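PDB 3OON: outer membrane protein (Tpn50) from Borrelia burgdorferi, which probably binds peptidoglycan through its OmpA-like C-terminal domain, the part present here, and so would link the outer membrane to the cell wall. Local coordinates for residues E65-E68 / L69-R73; K31-K34 / K35-L38. All coordinates share one frame; numbering follows the deposited sequence. Where two conformers were deposited one is given.

Contact 1. Residues E65-E68 / L69-R73; sequences EMHE and LSEKR. With SO4 (sulfate ion), chain B.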
# COMPACT_ATOMS: atom_id res chain seq x y z
N GLU A 65 -6.82 30.37 6.31
CA GLU A 65 -6.23 29.75 7.50
C GLU A 65 -6.19 28.22 7.36
O GLU A 65 -5.17 27.59 7.68
CB GLU A 65 -7.02 30.12 8.75
CG GLU A 65 -6.30 29.77 10.04
CD GLU A 65 -6.95 30.38 11.27
OE1 GLU A 65 -7.68 31.39 11.14
OE2 GLU A 65 -6.70 29.84 12.38
N MSE A 66 -7.29 27.63 6.89
CA MSE A 66 -7.34 26.18 6.71
C MSE A 66 -6.41 25.75 5.59
O MSE A 66 -5.75 24.71 5.69
CB MSE A 66 -8.76 25.67 6.48
CG MSE A 66 -9.71 25.93 7.65
SE MSE A 66 -9.14 25.18 9.38
CE MSE A 66 -8.34 26.76 10.18
N HIS A 67 -6.34 26.54 4.53
CA HIS A 67 -5.41 26.24 3.46
C HIS A 67 -3.96 26.19 3.97
O HIS A 67 -3.23 25.23 3.70
CB HIS A 67 -5.54 27.21 2.30
CG HIS A 67 -4.53 26.97 1.23
ND1 HIS A 67 -3.36 27.69 1.14
CD2 HIS A 67 -4.47 26.03 0.26
CE1 HIS A 67 -2.63 27.22 0.14
NE2 HIS A 67 -3.29 26.22 -0.42
N GLU A 68 -3.56 27.23 4.69
CA GLU A 68 -2.21 27.30 5.24
C GLU A 68 -1.90 26.11 6.14
O GLU A 68 -0.87 25.46 5.97
CB GLU A 68 -1.99 28.63 5.98
CG GLU A 68 -0.56 28.80 6.53
CD GLU A 68 0.53 28.88 5.45
OE1 GLU A 68 0.22 29.07 4.25
OE2 GLU A 68 1.72 28.75 5.81
N LEU A 69 -2.79 25.83 7.09
CA LEU A 69 -2.58 24.70 7.99
C LEU A 69 -2.43 23.38 7.21
O LEU A 69 -1.51 22.60 7.49
CB LEU A 69 -3.71 24.61 9.03
CG LEU A 69 -3.69 23.45 10.03
CD1 LEU A 69 -2.39 23.41 10.87
CD2 LEU A 69 -4.93 23.53 10.94
N SER A 70 -3.31 23.14 6.24
CA SER A 70 -3.29 21.91 5.48
C SER A 70 -1.99 21.79 4.67
O SER A 70 -1.43 20.70 4.58
CB SER A 70 -4.53 21.82 4.58
OG SER A 70 -4.43 22.73 3.50
N GLU A 71 -1.52 22.91 4.12
CA GLU A 71 -0.26 22.90 3.37
C GLU A 71 0.94 22.66 4.29
O GLU A 71 1.86 21.93 3.91
CB GLU A 71 -0.06 24.17 2.52
CG GLU A 71 1.09 23.99 1.50
CD GLU A 71 1.45 25.26 0.76
OE1 GLU A 71 2.53 25.82 1.04
OE2 GLU A 71 0.67 25.67 -0.13
N LYS A 72 0.92 23.24 5.48
CA LYS A 72 2.01 23.03 6.45
C LYS A 72 2.08 21.59 6.95
O LYS A 72 3.16 21.11 7.33
CB LYS A 72 1.90 24.02 7.62
CG LYS A 72 1.91 25.49 7.19
CD LYS A 72 2.20 26.43 8.33
CE LYS A 72 3.70 26.64 8.52
NZ LYS A 72 4.02 27.74 9.47
N ARG A 73 0.93 20.91 6.96
CA ARG A 73 0.88 19.48 7.27
C ARG A 73 1.56 18.64 6.19
O ARG A 73 2.37 17.78 6.51
CB ARG A 73 -0.57 19.01 7.49
CG ARG A 73 -1.08 19.38 8.86
CD ARG A 73 -2.53 19.02 9.06
NE ARG A 73 -2.92 19.37 10.42
CZ ARG A 73 -4.17 19.50 10.83
NH1 ARG A 73 -5.18 19.28 9.99
NH2 ARG A 73 -4.43 19.84 12.08
S SO4 B . -8.23 20.49 11.86
O1 SO4 B . -9.02 19.91 12.94
O2 SO4 B . -7.92 19.48 10.86
O3 SO4 B . -9.02 21.56 11.26
O4 SO4 B . -7.01 21.06 12.42
O HOH W 1 -1.57 24.50 -1.60
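Leu69 begins the second half of this helical stretch with its amide bonded almost straight to Glu65 O. Its CG lies 4.0 Å above the plane of the Arg73 guanidinium, over the centre of one face, and its CD2 comes within 3.6 Å of sulfate O4. Ser70 makes two bonds back: its N to Met66 O, and its OG to His67 O at 2.8 Å. With chi1 at 72°, OG sits between the backbone N and the carbonyl carbon, which turns the hydroxyl back onto the preceding turn. His67 O thus accepts twice, from Ser70 OG and from Glu71 N. Glu71 runs alongside His67, carboxylate and imidazole planes 82° apart, and a water joins His67 NE2 (2.7 Å) to Glu71 OE2 (2.9 Å); OE1 turns to a salt bridge with Arg75. Lys72 N bonds Glu68 O, and in one of its two conformers the Lys72 methylenes lie across the Glu68 side chain. Arg73 extends to the sulfate, its NH1 giving O2 a bond of 2.9 Å at 177° and its NH2 bonding O4; Arg115 and the amides of Glu58 and Gln59 also bind the anion. These turns belong to helix 63-83, the crossover of the beta-alpha-beta unit between parallel strands 51-55 and 92-96. Ser70 OG also accepts a hydrogen bond from Gly98 N, just past the second strand, and Arg73 reaches His56 O just after the first.

Contact 2. Residues K31-K34 / K35-L38; sequences KEYK and KIDL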
# COMPACT_ATOMS: atom_id res chain seq x y z
N LYS A 31 5.02 9.02 17.62
CA LYS A 31 4.76 7.63 17.27
C LYS A 31 4.48 7.41 15.78
O LYS A 31 4.51 6.27 15.31
CB LYS A 31 3.60 7.08 18.11
CG LYS A 31 2.25 7.72 17.79
CD LYS A 31 1.13 7.05 18.55
CE LYS A 31 -0.20 7.68 18.23
NZ LYS A 31 -1.23 7.30 19.24
N GLU A 32 4.20 8.49 15.05
CA GLU A 32 3.82 8.39 13.64
C GLU A 32 5.02 8.29 12.70
O GLU A 32 4.86 7.94 11.53
CB GLU A 32 2.92 9.57 13.22
CG GLU A 32 1.59 9.73 13.98
CD GLU A 32 0.62 8.60 13.70
OE1 GLU A 32 0.91 7.46 14.11
OE2 GLU A 32 -0.43 8.84 13.08
N TYR A 33 6.22 8.60 13.20
CA TYR A 33 7.39 8.61 12.32
C TYR A 33 7.72 7.24 11.73
O TYR A 33 8.22 7.16 10.61
CB TYR A 33 8.60 9.26 13.02
CG TYR A 33 8.46 10.76 13.12
CD1 TYR A 33 8.50 11.56 11.98
CD2 TYR A 33 8.28 11.38 14.35
CE1 TYR A 33 8.37 12.94 12.06
CE2 TYR A 33 8.15 12.77 14.44
CZ TYR A 33 8.19 13.54 13.29
OH TYR A 33 8.06 14.90 13.38
N LYS A 34 7.42 6.18 12.48
CA LYS A 34 7.62 4.82 12.01
C LYS A 34 6.74 4.52 10.78
O LYS A 34 7.17 3.84 9.85
CB LYS A 34 7.32 3.83 13.15
CG LYS A 34 7.70 2.38 12.88
CD LYS A 34 9.10 2.04 13.41
CE LYS A 34 9.13 0.66 14.09
NZ LYS A 34 8.88 -0.48 13.17
N LYS A 35 5.53 5.06 10.77
CA LYS A 35 4.65 4.96 9.60
C LYS A 35 5.22 5.70 8.39
O LYS A 35 5.20 5.19 7.26
CB LYS A 35 3.26 5.49 9.93
CG LYS A 35 2.26 5.36 8.79
CD LYS A 35 0.93 6.10 9.10
CE LYS A 35 0.08 5.37 10.10
NZ LYS A 35 -1.34 5.78 9.98
N ILE A 36 5.73 6.91 8.62
CA ILE A 36 6.36 7.66 7.54
C ILE A 36 7.63 6.93 7.06
O ILE A 36 7.98 7.00 5.89
CB ILE A 36 6.65 9.12 7.92
CG1 ILE A 36 5.37 9.82 8.40
CG2 ILE A 36 7.21 9.87 6.71
CD1 ILE A 36 5.63 11.13 9.12
N ASP A 37 8.31 6.23 7.97
CA ASP A 37 9.49 5.42 7.61
C ASP A 37 9.14 4.32 6.60
O ASP A 37 9.90 4.04 5.68
CB ASP A 37 10.12 4.79 8.84
CG ASP A 37 10.89 5.78 9.69
OD1 ASP A 37 11.17 6.90 9.21
OD2 ASP A 37 11.21 5.43 10.84
N LEU A 38 7.97 3.72 6.79
CA LEU A 38 7.45 2.74 5.84
C LEU A 38 7.16 3.39 4.49
O LEU A 38 7.54 2.86 3.44
CB LEU A 38 6.19 2.04 6.39
CG LEU A 38 5.49 1.09 5.40
CD1 LEU A 38 6.44 -0.01 4.86
CD2 LEU A 38 4.28 0.48 6.05
O HOH W 2 -2.07 6.94 12.53
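The N-terminal end of helix 33-45, one of the two long helices of the OmpA-like domain, and the residues leading into it carry this contact, with Glu32 O receiving Ile36 N at 3.2 Å in the carbonyl plane. A weaker bond from Lys35 N, bent to 120°, ends on the same oxygen. Tyr33 O and Lys34 O continue the pattern with the amides of Asp37 and Leu38. The Tyr33 and Ile36 side chains run alongside each other in a common direction, and Tyr33 CD1 meets Ile36 CD1 at 4.1 Å, a loose apolar touch oblique to the ring. With CG1 anti to the carbonyl carbon (chi1 -55°), and hence beside the Ile36 N that bonds Glu32 O, the branch runs close by that oxygen and ends at the ring. This side of the turn rests against helix 63-83, where Ile77, Tyr80 and Leu81 receive Ile36 and the Tyr80 ring meets that of Tyr33 with planes about 45° apart. Asp37 sends OD1 to the Tyr80 hydroxyl, while its own CG lies only 3.1 Å from Tyr33 O. On another flank, Lys35 stretches toward strand 12-20: its ammonium forms a salt bridge with Asp18 and a hydrogen bond to Asn1 O. Glu32 OE2 accepts from the backbone N of Glu20, which helps fix the carboxylate beside the ammonium. Glu32 OE2 and Lys35 NZ remain 4.4 Å apart, and a water spans them, 2.6 Å from Glu32 OE2 and accepting from Lys35 NZ at 2.9 Å.

Overall arrangement
Contact 2 comes first in the sequence, and the chain's centre lies between the two, their own centres 21 Å apart and their nearest atoms about 8 Å apart without touching. Helix 63-83 connects them: residues 65-73 form its early turns, whereas Tyr80, farther along the same helix, meets Tyr33, Ile36 and Asp37. The sulfate belongs to contact 1 alone. That ion probably came from the crystallisation liquor, yet the site where arginines and backbone amides hold it is consistent with a pocket for an anionic group, as in peptidoglycan binding by OmpA-like domains. None of the residues that hydrogen-bond the sulfate lies in 31-38, which leaves contact 2 apart from that site.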